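Local coordinates for hypothetical protein (Shewanella oneidensis, PDB 2OOJ) that is of unknown function but folds as a curled antiparallel beta-sheet, consistent with the barrel of its DUF3224 family, and assembles as two chains, at residues K59-V71 / F81-N94. Numbering follows the deposited sequence.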
# COMPACT_ATOMS: atom_id res chain seq x y z
N LYS B 59 -19.61 -3.07 6.96
CA LYS B 59 -19.33 -1.76 7.52
C LYS B 59 -18.11 -1.81 8.42
O LYS B 59 -18.01 -2.64 9.31
CB LYS B 59 -20.53 -1.24 8.33
CG LYS B 59 -21.61 -0.63 7.48
CD LYS B 59 -21.14 0.65 6.87
CE LYS B 59 -22.26 1.37 6.19
NZ LYS B 59 -21.68 2.51 5.40
N GLY B 60 -17.20 -0.88 8.17
CA GLY B 60 -16.04 -0.70 9.00
C GLY B 60 -14.87 -1.59 8.62
O GLY B 60 -13.87 -1.62 9.34
N SER B 61 -15.00 -2.32 7.50
CA SER B 61 -13.91 -3.20 7.02
C SER B 61 -13.49 -2.76 5.63
O SER B 61 -14.30 -2.74 4.70
CB SER B 61 -14.34 -4.68 7.02
OG SER B 61 -14.37 -5.18 8.35
N ALA B 62 -12.22 -2.39 5.49
CA ALA B 62 -11.72 -1.91 4.22
C ALA B 62 -10.17 -1.93 4.30
O ALA B 62 -9.60 -2.13 5.37
CB ALA B 62 -12.20 -0.51 3.96
N GLY B 63 -9.54 -1.70 3.16
CA GLY B 63 -8.07 -1.52 3.14
C GLY B 63 -7.74 -0.42 2.19
O GLY B 63 -8.53 -0.14 1.29
N TYR B 64 -6.61 0.27 2.41
CA TYR B 64 -6.10 1.16 1.41
C TYR B 64 -4.55 1.17 1.47
O TYR B 64 -3.95 0.78 2.48
CB TYR B 64 -6.67 2.55 1.60
CG TYR B 64 -5.92 3.45 2.55
CD1 TYR B 64 -6.17 3.46 3.91
CD2 TYR B 64 -4.97 4.32 2.06
CE1 TYR B 64 -5.44 4.32 4.77
CE2 TYR B 64 -4.25 5.15 2.87
CZ TYR B 64 -4.49 5.16 4.23
OH TYR B 64 -3.73 6.05 5.01
N VAL B 65 -3.96 1.57 0.37
CA VAL B 65 -2.51 1.81 0.23
C VAL B 65 -2.36 3.11 -0.57
O VAL B 65 -3.32 3.53 -1.22
CB VAL B 65 -1.79 0.65 -0.46
CG1 VAL B 65 -1.99 -0.63 0.29
CG2 VAL B 65 -2.19 0.45 -1.93
N ALA B 66 -1.20 3.75 -0.46
CA ALA B 66 -0.93 5.00 -1.16
C ALA B 66 0.58 5.21 -1.16
O ALA B 66 1.24 4.71 -0.27
CB ALA B 66 -1.63 6.15 -0.45
N ILE B 67 1.06 5.97 -2.14
CA ILE B 67 2.42 6.51 -2.21
C ILE B 67 2.28 7.95 -2.63
O ILE B 67 1.57 8.27 -3.58
CB ILE B 67 3.28 5.73 -3.25
CG1 ILE B 67 3.57 4.33 -2.67
CG2 ILE B 67 4.60 6.43 -3.56
CD1 ILE B 67 4.48 3.48 -3.53
N GLU B 68 2.95 8.82 -1.90
CA GLU B 68 2.93 10.23 -2.18
C GLU B 68 4.34 10.79 -2.10
O GLU B 68 5.11 10.40 -1.26
CB GLU B 68 1.99 10.99 -1.25
CG GLU B 68 2.34 10.92 0.19
CD GLU B 68 1.34 11.62 1.13
OE1 GLU B 68 1.09 12.83 0.96
OE2 GLU B 68 0.83 10.97 2.07
N GLN B 69 4.62 11.72 -3.00
CA GLN B 69 5.84 12.52 -2.99
C GLN B 69 5.56 13.86 -2.29
O GLN B 69 4.69 14.66 -2.75
CB GLN B 69 6.28 12.75 -4.43
CG GLN B 69 7.51 13.63 -4.64
CD GLN B 69 8.78 13.02 -4.21
OE1 GLN B 69 9.36 12.20 -4.94
NE2 GLN B 69 9.27 13.43 -3.03
N VAL B 70 6.29 14.09 -1.22
CA VAL B 70 6.24 15.31 -0.42
C VAL B 70 7.40 16.23 -0.78
O VAL B 70 8.58 15.79 -0.94
CB VAL B 70 6.27 14.99 1.08
CG1 VAL B 70 6.06 16.25 1.92
CG2 VAL B 70 5.19 13.89 1.41
N VAL B 71 7.07 17.52 -0.88
CA VAL B 71 8.07 18.56 -1.15
C VAL B 71 7.78 19.75 -0.27
O VAL B 71 6.66 20.26 -0.23
CB VAL B 71 8.04 18.99 -2.65
CG1 VAL B 71 9.15 19.96 -2.93
CG2 VAL B 71 8.14 17.79 -3.54
N PHE B 81 10.62 13.95 0.29
CA PHE B 81 10.66 12.53 0.62
C PHE B 81 9.37 11.89 0.14
O PHE B 81 8.40 12.59 -0.22
CB PHE B 81 10.87 12.34 2.13
CG PHE B 81 9.88 13.08 2.97
CD1 PHE B 81 10.09 14.40 3.31
CD2 PHE B 81 8.74 12.44 3.43
CE1 PHE B 81 9.16 15.09 4.09
CE2 PHE B 81 7.83 13.10 4.21
CZ PHE B 81 8.04 14.44 4.54
N VAL B 82 9.35 10.56 0.17
CA VAL B 82 8.14 9.80 -0.17
C VAL B 82 7.54 9.16 1.06
O VAL B 82 8.26 8.57 1.86
CB VAL B 82 8.43 8.71 -1.24
CG1 VAL B 82 7.20 7.71 -1.46
CG2 VAL B 82 8.79 9.40 -2.56
N LEU B 83 6.21 9.26 1.18
CA LEU B 83 5.46 8.54 2.19
C LEU B 83 4.67 7.37 1.58
O LEU B 83 4.11 7.50 0.52
CB LEU B 83 4.50 9.48 2.91
CG LEU B 83 5.05 10.51 3.90
CD1 LEU B 83 3.98 11.54 4.25
CD2 LEU B 83 5.54 9.77 5.15
N GLN B 84 4.66 6.24 2.29
CA GLN B 84 4.03 4.99 1.84
C GLN B 84 3.11 4.52 2.90
O GLN B 84 3.53 4.40 4.06
CB GLN B 84 5.10 3.94 1.53
CG GLN B 84 4.51 2.64 0.86
CD GLN B 84 5.60 1.76 0.30
OE1 GLN B 84 6.34 2.18 -0.59
NE2 GLN B 84 5.68 0.52 0.78
N HIS B 85 1.84 4.32 2.52
CA HIS B 85 0.76 3.98 3.43
C HIS B 85 0.22 2.56 3.22
O HIS B 85 0.01 2.10 2.11
CB HIS B 85 -0.48 4.88 3.20
CG HIS B 85 -0.22 6.35 3.12
ND1 HIS B 85 -1.01 7.26 3.79
CD2 HIS B 85 0.66 7.09 2.39
CE1 HIS B 85 -0.63 8.49 3.48
NE2 HIS B 85 0.39 8.41 2.65
N PHE B 86 -0.11 1.90 4.33
CA PHE B 86 -0.82 0.66 4.27
C PHE B 86 -1.76 0.69 5.44
O PHE B 86 -1.31 0.75 6.58
CB PHE B 86 0.16 -0.48 4.42
CG PHE B 86 -0.45 -1.86 4.48
CD1 PHE B 86 -0.93 -2.37 5.67
CD2 PHE B 86 -0.39 -2.69 3.37
CE1 PHE B 86 -1.42 -3.68 5.74
CE2 PHE B 86 -0.86 -4.00 3.41
CZ PHE B 86 -1.40 -4.49 4.60
N GLY B 87 -3.06 0.70 5.15
CA GLY B 87 -4.10 0.80 6.17
C GLY B 87 -5.08 -0.34 6.00
O GLY B 87 -5.51 -0.64 4.89
N ILE B 88 -5.36 -1.02 7.10
CA ILE B 88 -6.37 -2.07 7.20
C ILE B 88 -7.33 -1.70 8.33
O ILE B 88 -6.93 -1.55 9.48
CB ILE B 88 -5.73 -3.43 7.53
CG1 ILE B 88 -4.85 -3.92 6.39
CG2 ILE B 88 -6.81 -4.51 7.75
CD1 ILE B 88 -5.63 -4.49 5.21
N MSE B 89 -8.61 -1.57 7.99
CA MSE B 89 -9.64 -1.21 8.94
C MSE B 89 -10.53 -2.43 9.21
O MSE B 89 -10.95 -3.15 8.29
CB MSE B 89 -10.48 -0.09 8.35
CG MSE B 89 -11.37 0.57 9.33
SE MSE B 89 -12.53 1.76 8.39
CE MSE B 89 -11.15 2.94 7.38
N THR B 90 -10.79 -2.70 10.49
CA THR B 90 -11.79 -3.68 10.85
C THR B 90 -12.62 -3.04 11.96
O THR B 90 -12.05 -2.38 12.81
CB THR B 90 -11.16 -4.95 11.38
OG1 THR B 90 -9.93 -5.20 10.69
CG2 THR B 90 -12.08 -6.11 11.17
N ASP B 91 -13.94 -3.23 11.92
CA ASP B 91 -14.86 -2.63 12.88
C ASP B 91 -14.73 -1.10 12.99
O ASP B 91 -15.03 -0.51 14.03
CB ASP B 91 -14.67 -3.23 14.28
CG ASP B 91 -14.65 -4.75 14.28
OD1 ASP B 91 -15.39 -5.38 13.49
OD2 ASP B 91 -13.87 -5.30 15.08
N GLY B 92 -14.27 -0.45 11.94
CA GLY B 92 -14.17 0.98 11.95
C GLY B 92 -12.85 1.49 12.48
O GLY B 92 -12.59 2.71 12.47
N GLN B 93 -11.99 0.56 12.89
CA GLN B 93 -10.70 0.95 13.45
C GLN B 93 -9.60 0.76 12.46
O GLN B 93 -9.24 -0.38 12.18
CB GLN B 93 -10.36 0.13 14.69
CG GLN B 93 -8.88 0.39 15.12
CD GLN B 93 -8.61 0.10 16.56
OE1 GLN B 93 -9.05 0.83 17.43
NE2 GLN B 93 -7.86 -0.97 16.82
N ASN B 94 -9.05 1.85 11.93
CA ASN B 94 -7.97 1.73 10.95
C ASN B 94 -6.65 1.48 11.63
O ASN B 94 -6.28 2.20 12.53
CB ASN B 94 -7.84 2.99 10.07
CG ASN B 94 -6.87 2.76 8.88
OD1 ASN B 94 -6.51 1.62 8.56
ND2 ASN B 94 -6.44 3.85 8.23
O HOH W 1 -16.11 -4.25 10.34
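H85 links E68 and Y64 of the adjacent strand through both ring nitrogens. Its NE2 donates to E68 OE2 at 2.7 Å, meeting the anti lone pair with the carboxylate and imidazole planes only 19° apart; the bond is short but bent, with an N-H...O angle of 143°. At the ring's other nitrogen, ND1 lies 3.2 Å from Y64 OH, a hydrogen bond in which either group may donate. The same carboxylate is gripped by K37 through OE2 and by S47 through OE1. E68 CG sits between its backbone N and carbonyl carbon (chi1 62°), and the extended chain beyond carries the carboxylate alongside L83 to the imidazole edge. A66 CB covers one face of that ring, 4.1 Å from its centroid. An alanine in place of H85 would probably leave E68 OE2 and Y64 OH without their shared partner and strip A66 of its aromatic cover.

Backbone bonds pair 62-71 with 81-90 as antiparallel strands. Beyond them, G92 N donates to G60 O at 2.9 Å, tying in the type I' turn T90-Q93. Farther along the H85 face, V70 CB stands over the F81 ring, 4.0 Å from its centroid. On the other face, I67 CG2 meets V82 CG1 at 3.6 Å, while V65 packs on V65 of the second subunit and Q84 NE2 bonds to G87 O there. The chemistry thus divides the hairpin: a hydrogen-bonded Glu-His-Tyr chain, buried at E68 and H85 and probably polarised by K37, lies on one face, and the opposite face serves the dimer.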